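Local coordinates for protein isomaltose glucohydrolase (Kribbella flavida, PDB 5Z3E) that hydrolyses the alpha-1,6-glucosidic linkage of isomaltose from its non-reducing end, releasing beta-D-glucose and D-glucose, during intracellular breakdown of a cyclic tetrasaccharide, at residues A47-H52 with G57-A62; I84-D89 with A392-L397. The protein carries 1 engineered substitution. One frame throughout, in Å; residues are numbered along the deposited sequence.

Contact 1 and contact 2 follow one another along the chain, the first closing before the second opens, and their centres lie about 17 Å apart. They meet through I84, which belongs to contact 2 but faces contact 1: its CD1 lies 3.6 Å from CG2 of I49, and its CG2 is 3.7 Å from OH of Y59. In addition, CG2 of T50 packs 3.6 Å from OD2 of D89. Contact 1 is mostly buried and apolar, whereas contact 2 is charged and nearer the surface. Both lie away from the catalytic residues; the side chain of H52 is about 5 Å from a bound citric acid, probably from the crystallisation liquor, to which NH1 of R51 hydrogen-bonds.

Contact 1 of 2, residues A47-H52 with G57-A62; sequences AVITRH and GAYPAA
Segment 57-62, irregular and four residues on, passes across the end of helix 32-52 at roughly a right angle, and the backbones come closest at H52 and P60, whose CA atoms are 6.9 Å apart. The first meeting is between I49 and Y59. The methyl CG2 of I49 lies obliquely against the phenol ring, 3.5 Å from CE1 of Y59, with CD1 of Y59 next, at 3.7 Å. That methyl stands anti to the backbone N of I49, while CG1 lies beside the backbone N (chi1 -71°). The side chain of I49 also touches L382 and H385 of helix 382-394, and T80 and I84 of helix 74-87. A branched aliphatic residue suits this buried place between the tyrosine ring and two helices, with CG2 as the methyl that meets the ring. Y59 reaches the helix with CG beside its own backbone N (chi1 -65°), and a tyrosine fits because its ring is apolar along its length yet carries a hydroxyl at the far end, where OH hydrogen-bonds to OG of S92. F96 meets the same ring with its plane inclined by about 20°.

The second meeting involves P60, whose CB points toward the helix. Its CD lies 3.2 Å from the carbonyl O of H52, and its CG is 4.0 Å from CB of H52. Proline suits the spot: lacking an N-H, it turns ring methylenes to the helix end, and neither CD nor CG can give the H52 carbonyl a classical hydrogen bond. The imidazole of H52 leads away, and CD of R51 lies over one of its faces.

The loop leaving helix 32-52 thus crosses its C-terminal end and is packed against helices 74-87 and 382-394, in the (alpha/alpha)6-barrel typical of glycoside hydrolase family 15 catalytic domains.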
loop_
_atom_site.group_PDB
_atom_site.type_symbol
_atom_site.label_atom_id
_atom_site.label_comp_id
_atom_site.label_asym_id
_atom_site.label_seq_id
_atom_site.Cartn_x
_atom_site.Cartn_y
_atom_site.Cartn_z
ATOM N N ALA A 47 -8.391 17.200 -4.600
ATOM C CA ALA A 47 -9.479 17.386 -5.530
ATOM C C ALA A 47 -9.623 16.218 -6.483
ATOM O O ALA A 47 -10.742 15.770 -6.739
ATOM C CB ALA A 47 -9.300 18.698 -6.304
ATOM N N VAL A 48 -8.536 15.714 -7.024
ATOM C CA VAL A 48 -8.655 14.683 -8.020
ATOM C C VAL A 48 -9.069 13.342 -7.372
ATOM O O VAL A 48 -9.826 12.579 -7.960
ATOM C CB VAL A 48 -7.396 14.636 -8.909
ATOM C CG1 VAL A 48 -6.243 14.032 -8.149
ATOM C CG2 VAL A 48 -7.626 13.866 -10.177
ATOM N N ILE A 49 -8.624 13.082 -6.145
ATOM C CA ILE A 49 -9.050 11.878 -5.445
ATOM C C ILE A 49 -10.545 11.937 -5.155
ATOM O O ILE A 49 -11.299 10.990 -5.409
ATOM C CB ILE A 49 -8.235 11.680 -4.148
ATOM C CG1 ILE A 49 -6.791 11.270 -4.460
ATOM C CG2 ILE A 49 -8.908 10.658 -3.251
ATOM C CD1 ILE A 49 -5.834 11.440 -3.306
ATOM N N THR A 50 -10.999 13.053 -4.611
ATOM C CA THR A 50 -12.402 13.143 -4.203
ATOM C C THR A 50 -13.328 13.258 -5.389
ATOM O O THR A 50 -14.449 12.748 -5.338
ATOM C CB THR A 50 -12.640 14.245 -3.167
ATOM O OG1 THR A 50 -12.242 15.516 -3.698
ATOM C CG2 THR A 50 -11.915 13.965 -1.877
ATOM N N ARG A 51 -12.882 13.871 -6.486
ATOM C CA ARG A 51 -13.731 13.936 -7.660
ATOM C C ARG A 51 -13.955 12.557 -8.240
ATOM O O ARG A 51 -15.041 12.261 -8.734
ATOM C CB ARG A 51 -13.078 14.822 -8.720
ATOM C CG ARG A 51 -14.009 14.982 -9.884
ATOM C CD ARG A 51 -13.605 14.361 -11.170
ATOM N NE ARG A 51 -12.344 14.930 -11.680
ATOM C CZ ARG A 51 -11.865 14.723 -12.910
ATOM N NH1 ARG A 51 -10.627 15.163 -13.229
ATOM N NH2 ARG A 51 -12.618 14.142 -13.856
ATOM N N HIS A 52 -12.947 11.700 -8.198
ATOM C CA HIS A 52 -13.047 10.378 -8.801
ATOM C C HIS A 52 -13.581 9.300 -7.876
ATOM O O HIS A 52 -13.877 8.193 -8.324
ATOM C CB HIS A 52 -11.707 9.965 -9.400
ATOM C CG HIS A 52 -11.363 10.680 -10.643
ATOM N ND1 HIS A 52 -12.049 10.472 -11.806
ATOM C CD2 HIS A 52 -10.456 11.638 -10.866
ATOM C CE1 HIS A 52 -11.535 11.265 -12.723
ATOM N NE2 HIS A 52 -10.568 11.974 -12.185
ATOM N N GLY A 57 -18.405 5.034 -2.454
ATOM C CA GLY A 57 -17.313 5.254 -1.541
ATOM C C GLY A 57 -15.954 4.748 -1.994
ATOM O O GLY A 57 -14.927 5.214 -1.484
ATOM N N ALA A 58 -15.919 3.799 -2.934
ATOM C CA ALA A 58 -14.632 3.256 -3.339
ATOM C C ALA A 58 -13.777 4.333 -3.997
ATOM O O ALA A 58 -14.269 5.191 -4.730
ATOM C CB ALA A 58 -14.801 2.113 -4.371
ATOM N N TYR A 59 -12.469 4.259 -3.776
ATOM C CA TYR A 59 -11.518 5.020 -4.592
ATOM C C TYR A 59 -11.105 4.140 -5.769
ATOM O O TYR A 59 -10.603 3.051 -5.566
ATOM C CB TYR A 59 -10.273 5.438 -3.814
ATOM C CG TYR A 59 -10.510 6.409 -2.681
ATOM C CD1 TYR A 59 -11.092 7.652 -2.890
ATOM C CD2 TYR A 59 -10.109 6.099 -1.382
ATOM C CE1 TYR A 59 -11.270 8.543 -1.856
ATOM C CE2 TYR A 59 -10.274 6.984 -0.349
ATOM C CZ TYR A 59 -10.863 8.208 -0.572
ATOM O OH TYR A 59 -11.005 9.048 0.501
ATOM N N PRO A 60 -11.278 4.622 -7.011
ATOM C CA PRO A 60 -10.746 3.861 -8.144
ATOM C C PRO A 60 -9.230 3.946 -8.144
ATOM O O PRO A 60 -8.647 4.888 -7.653
ATOM C CB PRO A 60 -11.326 4.598 -9.339
ATOM C CG PRO A 60 -11.413 6.029 -8.874
ATOM C CD PRO A 60 -11.859 5.920 -7.429
ATOM N N ALA A 61 -8.589 2.972 -8.754
ATOM C CA ALA A 61 -7.136 3.045 -8.873
ATOM C C ALA A 61 -6.724 4.072 -9.918
ATOM O O ALA A 61 -5.760 4.841 -9.700
ATOM C CB ALA A 61 -6.557 1.683 -9.231
ATOM N N ALA A 62 -7.378 4.023 -11.056
ATOM C CA ALA A 62 -6.890 4.757 -12.231
ATOM C C ALA A 62 -8.067 4.900 -13.181
ATOM O O ALA A 62 -8.290 4.042 -14.045
ATOM C CB ALA A 62 -5.779 3.986 -12.895
#

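Contact 2 of 2, residues I84-D89 with A392-L397; sequences ISRYGD and ADELGL
R86 joins the end of helix 74-87 to the end of helix 382-394 by salt bridges to D393 and E394. NH1 serves both acids: it gives a fairly straight bond of 2.9 Å (159°) to the anti lone pair of OE2 of E394, in the guanidinium plane, and a more bent one, also 2.9 Å, to OD2 of D393, which is tilted from that plane. NH2 adds a 3.2 Å bond to the same OE2 of E394, met from above the carboxylate plane, making an end-on grip on one oxygen. The carboxylate of D393 stands nearly perpendicular to the guanidinium, at 88°.

By van der Waals contact, OD2 of D393 also lies along the arginine stem, 3.4 Å from CG of R86. A long arginine, extended from CG to NE, spans the gap, while E394 bends at chi2 (-70°) to meet it.

Among backbone bonds, G88 and G396 end their helices in Schellman motifs, their positive phi suiting glycine.

With an alanine here instead of R86, the carboxylates of D393 and E394, two neighbouring negative charges, would probably lose their shared cation, and the helix ends the tie between them. Because E82 also bridges NE of R86, this one cation probably favours the ionised form of all three carboxylates gathered round it.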
loop_
_atom_site.group_PDB
_atom_site.type_symbol
_atom_site.label_atom_id
_atom_site.label_comp_id
_atom_site.label_asym_id
_atom_site.label_seq_id
_atom_site.Cartn_x
_atom_site.Cartn_y
_atom_site.Cartn_z
ATOM N N ILE A 84 -5.939 11.259 2.363
ATOM C CA ILE A 84 -7.128 12.081 2.493
ATOM C C ILE A 84 -7.448 12.370 3.961
ATOM O O ILE A 84 -7.855 13.481 4.318
ATOM C CB ILE A 84 -8.308 11.403 1.763
ATOM C CG1 ILE A 84 -8.084 11.387 0.245
ATOM C CG2 ILE A 84 -9.649 12.022 2.128
ATOM C CD1 ILE A 84 -8.063 12.772 -0.417
ATOM N N SER A 85 -7.276 11.369 4.819
ATOM C CA SER A 85 -7.506 11.534 6.244
ATOM C C SER A 85 -6.537 12.545 6.849
ATOM O O SER A 85 -6.932 13.420 7.628
ATOM C CB SER A 85 -7.371 10.179 6.943
ATOM O OG SER A 85 -7.538 10.319 8.338
ATOM N N ARG A 86 -5.266 12.470 6.462
ATOM C CA ARG A 86 -4.276 13.466 6.890
ATOM C C ARG A 86 -4.616 14.848 6.399
ATOM O O ARG A 86 -4.435 15.834 7.112
ATOM C CB ARG A 86 -2.887 13.057 6.406
ATOM C CG ARG A 86 -2.265 11.916 7.185
ATOM C CD ARG A 86 -1.027 11.405 6.505
ATOM N NE ARG A 86 -0.247 10.441 7.268
ATOM C CZ ARG A 86 0.949 10.646 7.802
ATOM N NH1 ARG A 86 1.513 11.836 7.778
ATOM N NH2 ARG A 86 1.599 9.636 8.354
ATOM N N TYR A 87 -5.113 14.951 5.167
ATOM C CA TYR A 87 -5.519 16.226 4.602
ATOM C C TYR A 87 -6.674 16.819 5.374
ATOM O O TYR A 87 -6.832 18.043 5.388
ATOM C CB TYR A 87 -5.902 16.040 3.129
ATOM C CG TYR A 87 -6.077 17.307 2.354
ATOM C CD1 TYR A 87 -4.987 17.895 1.735
ATOM C CD2 TYR A 87 -7.305 17.904 2.199
ATOM C CE1 TYR A 87 -5.119 19.047 0.994
ATOM C CE2 TYR A 87 -7.436 19.100 1.446
ATOM C CZ TYR A 87 -6.334 19.639 0.861
ATOM O OH TYR A 87 -6.433 20.821 0.106
ATOM N N GLY A 88 -7.493 15.986 6.005
ATOM C CA GLY A 88 -8.571 16.426 6.870
ATOM C C GLY A 88 -9.959 16.200 6.321
ATOM O O GLY A 88 -10.927 16.659 6.928
ATOM N N ASP A 89 -10.083 15.489 5.199
ATOM C CA ASP A 89 -11.399 15.245 4.612
ATOM C C ASP A 89 -11.986 13.967 5.236
ATOM O O ASP A 89 -11.894 12.860 4.711
ATOM C CB ASP A 89 -11.344 15.188 3.099
ATOM C CG ASP A 89 -12.697 15.193 2.449
ATOM O OD1 ASP A 89 -13.701 14.843 3.097
ATOM O OD2 ASP A 89 -12.757 15.558 1.244
ATOM N N ALA A 392 3.858 14.988 1.962
ATOM C CA ALA A 392 3.697 16.428 2.195
ATOM C C ALA A 392 3.303 16.672 3.649
ATOM O O ALA A 392 3.821 17.570 4.294
ATOM C CB ALA A 392 2.691 17.016 1.250
ATOM N N ASP A 393 2.367 15.868 4.172
ATOM C CA ASP A 393 1.952 16.030 5.547
ATOM C C ASP A 393 3.092 15.724 6.522
ATOM O O ASP A 393 3.267 16.433 7.517
ATOM C CB ASP A 393 0.762 15.098 5.831
ATOM C CG ASP A 393 0.196 15.315 7.186
ATOM O OD1 ASP A 393 -0.080 16.494 7.538
ATOM O OD2 ASP A 393 0.009 14.310 7.892
ATOM N N GLU A 394 3.850 14.677 6.257
ATOM C CA GLU A 394 5.004 14.352 7.112
ATOM C C GLU A 394 5.981 15.528 7.192
ATOM O O GLU A 394 6.651 15.703 8.216
ATOM C CB GLU A 394 5.708 13.135 6.555
ATOM C CG GLU A 394 5.065 11.888 6.851
ATOM C CD GLU A 394 5.161 11.519 8.353
ATOM O OE1 GLU A 394 6.236 11.206 8.859
ATOM O OE2 GLU A 394 4.112 11.532 8.936
ATOM N N LEU A 395 6.083 16.277 6.109
ATOM C CA LEU A 395 7.006 17.409 6.033
ATOM C C LEU A 395 6.332 18.699 6.432
ATOM O O LEU A 395 6.962 19.765 6.316
ATOM C CB LEU A 395 7.586 17.467 4.615
ATOM C CG LEU A 395 8.576 16.315 4.321
ATOM C CD1 LEU A 395 8.852 16.233 2.828
ATOM C CD2 LEU A 395 9.855 16.478 5.122
ATOM N N GLY A 396 5.098 18.663 6.958
ATOM C CA GLY A 396 4.436 19.816 7.540
ATOM C C GLY A 396 3.893 20.760 6.517
ATOM O O GLY A 396 3.653 21.941 6.864
ATOM N N LEU A 397 3.627 20.289 5.312
ATOM C CA LEU A 397 3.319 21.106 4.194
ATOM C C LEU A 397 1.915 21.126 3.770
ATOM O O LEU A 397 1.618 21.808 2.779
ATOM C CB LEU A 397 4.158 20.753 2.998
ATOM C CG LEU A 397 5.658 20.697 3.240
ATOM C CD1 LEU A 397 6.351 20.229 1.992
ATOM C CD2 LEU A 397 6.199 22.054 3.679
#